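Local coordinates for protein ribonuclease J (Methanolobus psychrophilus R15, PDB 5HAB) that probably degrades RNA as an exoribonuclease, a hydrolase of the beta-CASP family of metallo-beta-lactamase-fold enzymes that here holds bound RNA, at residues 54-66 against 77-89. The protein carries 1 engineered substitution. Residues are numbered along the deposited sequence; the frame is centred on the assembly and turned at random.
Sequences DMGIRLDRVQIHE and ELIEMGAIPDDTI. With SO4 (sulfate ion), chain G; nucleotides of chain D.
Met-81, at the end of helix 75-81, reaches across to the short helix 60-63. Its chain turns at the sulfur (chi3 -40°), which carries CE to 4.0 Å from Val-62 CG2 while SD lies obliquely against the His-65 ring, 3.7 Å from ND1. That imidazole is already fixed in rotation: ND1 donates within the ring plane to Arg-61 O, at 3.3 Å. Ala-83 follows Gly-82 through a cis peptide, and its carbonyl takes a nearly straight bond on a lone pair from Arg-58 N, 2.7 Å from Ala-83 O. Ala-83 O also receives a CA-H...O contact from Ile-57 CA, at 3.3 Å. Arg-61 lays its aliphatic part over this cis link, with CB 3.3 Å from Ala-83 N, and a bend at chi2 (-59°) swings the guanidinium beside that of Arg-58: Arg-58 NH1 lies over the centre of the Arg-61 group, with the planes tilted by roughly 30°. Both grip a sulfate, probably from the crystallisation liquor, Arg-61 through NH1 and NH2 to O1, Arg-58 through its two terminal nitrogens to O2. Arg-58 NE meets Asp-60 OD2 on the carboxylate's syn side in a salt bridge, and Asp-60 OD1 approaches N6 of the RNA adenine at 2.9 Å. Tyr-388 and Met-396 of the second subunit pack on the two arginines. The two guanidinium groups form an anion-binding site, joining buried backbone packing to the RNA and the subunit interface.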
loop_
_atom_site.group_PDB
_atom_site.type_symbol
_atom_site.label_atom_id
_atom_site.label_comp_id
_atom_site.label_asym_id
_atom_site.label_seq_id
_atom_site.Cartn_x
_atom_site.Cartn_y
_atom_site.Cartn_z
ATOM N N ASP B 54 26.713 -5.026 -21.789
ATOM C CA ASP B 54 26.647 -4.493 -20.430
ATOM C C ASP B 54 27.094 -5.500 -19.376
ATOM O O ASP B 54 26.941 -6.706 -19.541
ATOM C CB ASP B 54 25.232 -3.983 -20.126
ATOM C CG ASP B 54 24.864 -2.759 -20.958
ATOM O OD1 ASP B 54 25.733 -1.878 -21.145
ATOM O OD2 ASP B 54 23.713 -2.678 -21.434
ATOM N N MET B 55 27.656 -4.982 -18.291
ATOM C CA MET B 55 28.133 -5.790 -17.181
ATOM C C MET B 55 27.898 -4.988 -15.900
ATOM O O MET B 55 28.793 -4.285 -15.419
ATOM C CB MET B 55 29.622 -6.137 -17.339
ATOM C CG MET B 55 29.970 -6.913 -18.613
ATOM S SD MET B 55 31.681 -7.489 -18.693
ATOM C CE MET B 55 32.124 -7.358 -16.982
ATOM N N GLY B 56 26.695 -5.097 -15.345
ATOM C CA GLY B 56 26.301 -4.255 -14.227
ATOM C C GLY B 56 26.481 -4.854 -12.849
ATOM O O GLY B 56 26.808 -6.030 -12.708
ATOM N N ILE B 57 26.289 -4.030 -11.824
ATOM C CA ILE B 57 26.342 -4.501 -10.447
ATOM C C ILE B 57 24.995 -4.246 -9.761
ATOM O O ILE B 57 24.274 -3.318 -10.130
ATOM C CB ILE B 57 27.517 -3.836 -9.684
ATOM C CG1 ILE B 57 27.733 -4.501 -8.324
ATOM C CG2 ILE B 57 27.295 -2.341 -9.538
ATOM C CD1 ILE B 57 28.950 -4.007 -7.588
ATOM N N ARG B 58 24.648 -5.086 -8.785
ATOM C CA ARG B 58 23.455 -4.885 -7.962
ATOM C C ARG B 58 23.869 -4.475 -6.546
ATOM O O ARG B 58 24.425 -5.278 -5.798
ATOM C CB ARG B 58 22.598 -6.154 -7.924
ATOM C CG ARG B 58 21.361 -6.033 -7.055
ATOM C CD ARG B 58 20.617 -7.359 -6.916
ATOM N NE ARG B 58 19.440 -7.216 -6.060
ATOM C CZ ARG B 58 18.610 -8.204 -5.740
ATOM N NH1 ARG B 58 18.811 -9.430 -6.206
ATOM N NH2 ARG B 58 17.570 -7.960 -4.954
ATOM N N LEU B 59 23.559 -3.242 -6.166
ATOM C CA LEU B 59 24.112 -2.661 -4.943
ATOM C C LEU B 59 23.533 -3.209 -3.640
ATOM O O LEU B 59 24.272 -3.381 -2.670
ATOM C CB LEU B 59 23.929 -1.142 -4.965
ATOM C CG LEU B 59 24.945 -0.349 -5.790
ATOM C CD1 LEU B 59 26.353 -0.902 -5.584
ATOM C CD2 LEU B 59 24.563 -0.344 -7.266
ATOM N N ASP B 60 22.230 -3.481 -3.602
ATOM C CA ASP B 60 21.601 -3.934 -2.356
ATOM C C ASP B 60 22.157 -5.272 -1.873
ATOM O O ASP B 60 22.163 -5.543 -0.672
ATOM C CB ASP B 60 20.076 -4.012 -2.492
ATOM C CG ASP B 60 19.629 -4.384 -3.882
ATOM O OD1 ASP B 60 19.456 -3.464 -4.710
ATOM O OD2 ASP B 60 19.435 -5.591 -4.138
ATOM N N ARG B 61 22.627 -6.110 -2.795
ATOM C CA ARG B 61 23.238 -7.380 -2.400
ATOM C C ARG B 61 24.583 -7.176 -1.701
ATOM O O ARG B 61 25.072 -8.068 -1.010
ATOM C CB ARG B 61 23.426 -8.295 -3.613
ATOM C CG ARG B 61 22.218 -9.135 -3.987
ATOM C CD ARG B 61 21.844 -10.026 -2.813
ATOM N NE ARG B 61 20.889 -11.067 -3.173
ATOM C CZ ARG B 61 19.572 -10.939 -3.080
ATOM N NH1 ARG B 61 18.784 -11.946 -3.430
ATOM N NH2 ARG B 61 19.046 -9.802 -2.642
ATOM N N VAL B 62 25.164 -5.992 -1.867
ATOM C CA VAL B 62 26.392 -5.635 -1.175
ATOM C C VAL B 62 26.047 -5.066 0.204
ATOM O O VAL B 62 26.748 -5.314 1.187
ATOM C CB VAL B 62 27.221 -4.633 -2.008
ATOM C CG1 VAL B 62 28.348 -4.036 -1.183
ATOM C CG2 VAL B 62 27.765 -5.306 -3.264
ATOM N N GLN B 63 24.938 -4.337 0.275
ATOM C CA GLN B 63 24.537 -3.633 1.492
ATOM C C GLN B 63 24.043 -4.562 2.600
ATOM O O GLN B 63 24.207 -4.258 3.780
ATOM C CB GLN B 63 23.455 -2.605 1.161
ATOM C CG GLN B 63 23.908 -1.554 0.164
ATOM C CD GLN B 63 22.829 -0.545 -0.153
ATOM O OE1 GLN B 63 22.269 -0.542 -1.250
ATOM N NE2 GLN B 63 22.532 0.325 0.805
ATOM N N ILE B 64 23.445 -5.693 2.234
ATOM C CA ILE B 64 22.893 -6.598 3.241
ATOM C C ILE B 64 24.014 -7.273 4.024
ATOM O O ILE B 64 23.784 -7.835 5.091
ATOM C CB ILE B 64 21.964 -7.654 2.618
ATOM C CG1 ILE B 64 22.737 -8.560 1.656
ATOM C CG2 ILE B 64 20.792 -6.984 1.919
ATOM C CD1 ILE B 64 21.970 -9.803 1.252
ATOM N N HIS B 65 25.232 -7.198 3.503
ATOM C CA HIS B 65 26.389 -7.722 4.213
ATOM C C HIS B 65 27.142 -6.592 4.904
ATOM O O HIS B 65 27.568 -5.626 4.268
ATOM C CB HIS B 65 27.317 -8.480 3.259
ATOM C CG HIS B 65 26.739 -9.764 2.751
ATOM N ND1 HIS B 65 26.218 -9.898 1.481
ATOM C CD2 HIS B 65 26.598 -10.974 3.344
ATOM C CE1 HIS B 65 25.778 -11.133 1.315
ATOM N NE2 HIS B 65 25.998 -11.807 2.430
ATOM N N GLU B 66 27.286 -6.714 6.219
ATOM C CA GLU B 66 27.980 -5.696 6.988
ATOM C C GLU B 66 29.464 -6.000 6.880
ATOM O O GLU B 66 30.049 -6.651 7.747
ATOM C CB GLU B 66 27.513 -5.681 8.445
ATOM C CG GLU B 66 27.754 -4.358 9.160
ATOM C CD GLU B 66 26.916 -3.220 8.598
ATOM O OE1 GLU B 66 27.262 -2.688 7.519
ATOM O OE2 GLU B 66 25.906 -2.855 9.237
ATOM N N GLU B 77 33.205 -14.376 -5.300
ATOM C CA GLU B 77 32.517 -14.108 -4.048
ATOM C C GLU B 77 31.366 -13.147 -4.325
ATOM O O GLU B 77 30.263 -13.295 -3.790
ATOM C CB GLU B 77 33.488 -13.528 -3.019
ATOM C CG GLU B 77 32.846 -13.037 -1.737
ATOM C CD GLU B 77 33.875 -12.549 -0.731
ATOM O OE1 GLU B 77 33.479 -12.161 0.389
ATOM O OE2 GLU B 77 35.081 -12.546 -1.065
ATOM N N LEU B 78 31.625 -12.187 -5.203
ATOM C CA LEU B 78 30.605 -11.256 -5.642
ATOM C C LEU B 78 29.497 -11.990 -6.390
ATOM O O LEU B 78 28.333 -11.642 -6.267
ATOM C CB LEU B 78 31.215 -10.172 -6.525
ATOM C CG LEU B 78 32.043 -9.096 -5.826
ATOM C CD1 LEU B 78 32.777 -8.264 -6.857
ATOM C CD2 LEU B 78 31.154 -8.211 -4.967
ATOM N N ILE B 79 29.855 -13.021 -7.149
ATOM C CA ILE B 79 28.858 -13.804 -7.867
ATOM C C ILE B 79 28.002 -14.585 -6.877
ATOM O O ILE B 79 26.780 -14.653 -7.028
ATOM C CB ILE B 79 29.508 -14.742 -8.893
ATOM C CG1 ILE B 79 30.105 -13.937 -10.044
ATOM C CG2 ILE B 79 28.486 -15.717 -9.440
ATOM C CD1 ILE B 79 30.802 -14.788 -11.076
ATOM N N GLU B 80 28.639 -15.162 -5.861
ATOM C CA GLU B 80 27.910 -15.886 -4.816
ATOM C C GLU B 80 26.955 -14.958 -4.064
ATOM O O GLU B 80 25.880 -15.381 -3.646
ATOM C CB GLU B 80 28.875 -16.559 -3.835
ATOM C CG GLU B 80 29.718 -17.674 -4.450
ATOM C CD GLU B 80 30.747 -18.241 -3.479
ATOM O OE1 GLU B 80 30.589 -18.044 -2.256
ATOM O OE2 GLU B 80 31.717 -18.883 -3.941
ATOM N N MET B 81 27.346 -13.697 -3.891
ATOM C CA MET B 81 26.417 -12.694 -3.377
ATOM C C MET B 81 25.461 -12.260 -4.491
ATOM O O MET B 81 24.254 -12.174 -4.285
ATOM C CB MET B 81 27.159 -11.470 -2.836
ATOM C CG MET B 81 28.285 -11.780 -1.869
ATOM S SD MET B 81 28.865 -10.299 -1.022
ATOM C CE MET B 81 28.824 -9.101 -2.348
ATOM N N GLY B 82 26.037 -11.974 -5.660
ATOM C CA GLY B 82 25.317 -11.547 -6.852
ATOM C C GLY B 82 24.287 -10.454 -6.651
ATOM O O GLY B 82 23.109 -10.806 -6.622
ATOM N N ALA B 83 24.622 -9.161 -6.513
ATOM C CA ALA B 83 25.908 -8.439 -6.691
ATOM C C ALA B 83 26.378 -8.337 -8.146
ATOM O O ALA B 83 26.199 -7.282 -8.756
ATOM C CB ALA B 83 27.008 -9.002 -5.813
ATOM N N ILE B 84 27.014 -9.362 -8.705
ATOM C CA ILE B 84 27.416 -9.257 -10.116
ATOM C C ILE B 84 26.941 -10.475 -10.901
ATOM O O ILE B 84 26.673 -11.524 -10.315
ATOM C CB ILE B 84 28.947 -9.061 -10.277
ATOM C CG1 ILE B 84 29.715 -10.322 -9.877
ATOM C CG2 ILE B 84 29.416 -7.832 -9.506
ATOM C CD1 ILE B 84 31.202 -10.235 -10.174
ATOM N N PRO B 85 26.834 -10.340 -12.235
ATOM C CA PRO B 85 26.258 -11.441 -13.014
ATOM C C PRO B 85 27.114 -12.697 -13.002
ATOM O O PRO B 85 28.339 -12.620 -13.034
ATOM C CB PRO B 85 26.154 -10.858 -14.434
ATOM C CG PRO B 85 26.949 -9.622 -14.423
ATOM C CD PRO B 85 26.995 -9.119 -13.040
ATOM N N ASP B 86 26.449 -13.845 -12.940
ATOM C CA ASP B 86 27.115 -15.137 -12.958
ATOM C C ASP B 86 27.465 -15.510 -14.388
ATOM O O ASP B 86 26.702 -16.201 -15.057
ATOM C CB ASP B 86 26.218 -16.201 -12.336
ATOM C CG ASP B 86 26.917 -17.531 -12.169
ATOM O OD1 ASP B 86 28.075 -17.671 -12.612
ATOM O OD2 ASP B 86 26.297 -18.442 -11.589
ATOM N N ASP B 87 28.632 -15.078 -14.844
ATOM C CA ASP B 87 29.026 -15.301 -16.227
ATOM C C ASP B 87 29.788 -16.613 -16.435
ATOM O O ASP B 87 30.296 -16.865 -17.524
ATOM C CB ASP B 87 29.860 -14.123 -16.730
ATOM C CG ASP B 87 31.225 -14.054 -16.088
ATOM O OD1 ASP B 87 31.405 -14.613 -14.983
ATOM O OD2 ASP B 87 32.119 -13.431 -16.692
ATOM N N THR B 88 29.862 -17.448 -15.402
ATOM C CA THR B 88 30.500 -18.755 -15.546
ATOM C C THR B 88 29.748 -19.599 -16.577
ATOM O O THR B 88 30.342 -20.436 -17.264
ATOM C CB THR B 88 30.565 -19.517 -14.202
ATOM O OG1 THR B 88 29.239 -19.802 -13.742
ATOM C CG2 THR B 88 31.301 -18.696 -13.152
ATOM N N ILE B 89 28.449 -19.333 -16.718
ATOM C CA ILE B 89 27.620 -20.007 -17.714
ATOM C C ILE B 89 28.162 -19.804 -19.124
ATOM O O ILE B 89 27.789 -20.533 -20.038
ATOM C CB ILE B 89 26.161 -19.530 -17.670
ATOM C CG1 ILE B 89 26.076 -18.076 -18.140
ATOM C CG2 ILE B 89 25.580 -19.709 -16.274
ATOM C CD1 ILE B 89 24.920 -17.808 -19.054
HETATM S S SO4 G . 15.529 -10.537 -3.728
HETATM O O1 SO4 G . 16.615 -10.450 -2.757
HETATM O O2 SO4 G . 16.094 -10.679 -5.070
HETATM O O3 SO4 G . 14.714 -9.322 -3.644
HETATM O O4 SO4 G . 14.714 -11.712 -3.428
ATOM P P A D 2 19.360 2.808 -12.245
ATOM O OP1 A D 2 18.727 2.873 -13.588
ATOM O OP2 A D 2 20.483 1.869 -11.998
ATOM O "O5'" A D 2 19.832 4.286 -11.872
ATOM C "C5'" A D 2 21.167 4.542 -11.459
ATOM C "C4'" A D 2 21.224 5.208 -10.107
ATOM O "O4'" A D 2 20.158 4.704 -9.261
ATOM C "C3'" A D 2 22.496 4.961 -9.306
ATOM O "O3'" A D 2 23.554 5.829 -9.679
ATOM C "C2'" A D 2 22.037 5.139 -7.863
ATOM O "O2'" A D 2 22.004 6.512 -7.506
ATOM C "C1'" A D 2 20.602 4.612 -7.925
ATOM N N9 A D 2 20.482 3.208 -7.487
ATOM C C8 A D 2 20.043 2.141 -8.234
ATOM N N7 A D 2 20.014 1.007 -7.580
ATOM C C5 A D 2 20.449 1.349 -6.308
ATOM C C6 A D 2 20.641 0.585 -5.143
ATOM N N6 A D 2 20.408 -0.730 -5.074
ATOM N N1 A D 2 21.087 1.230 -4.041
ATOM C C2 A D 2 21.320 2.549 -4.117
ATOM N N3 A D 2 21.177 3.374 -5.153
ATOM C C4 A D 2 20.728 2.704 -6.230
HETATM O O HOH W 1 20.712 -10.831 -7.409
#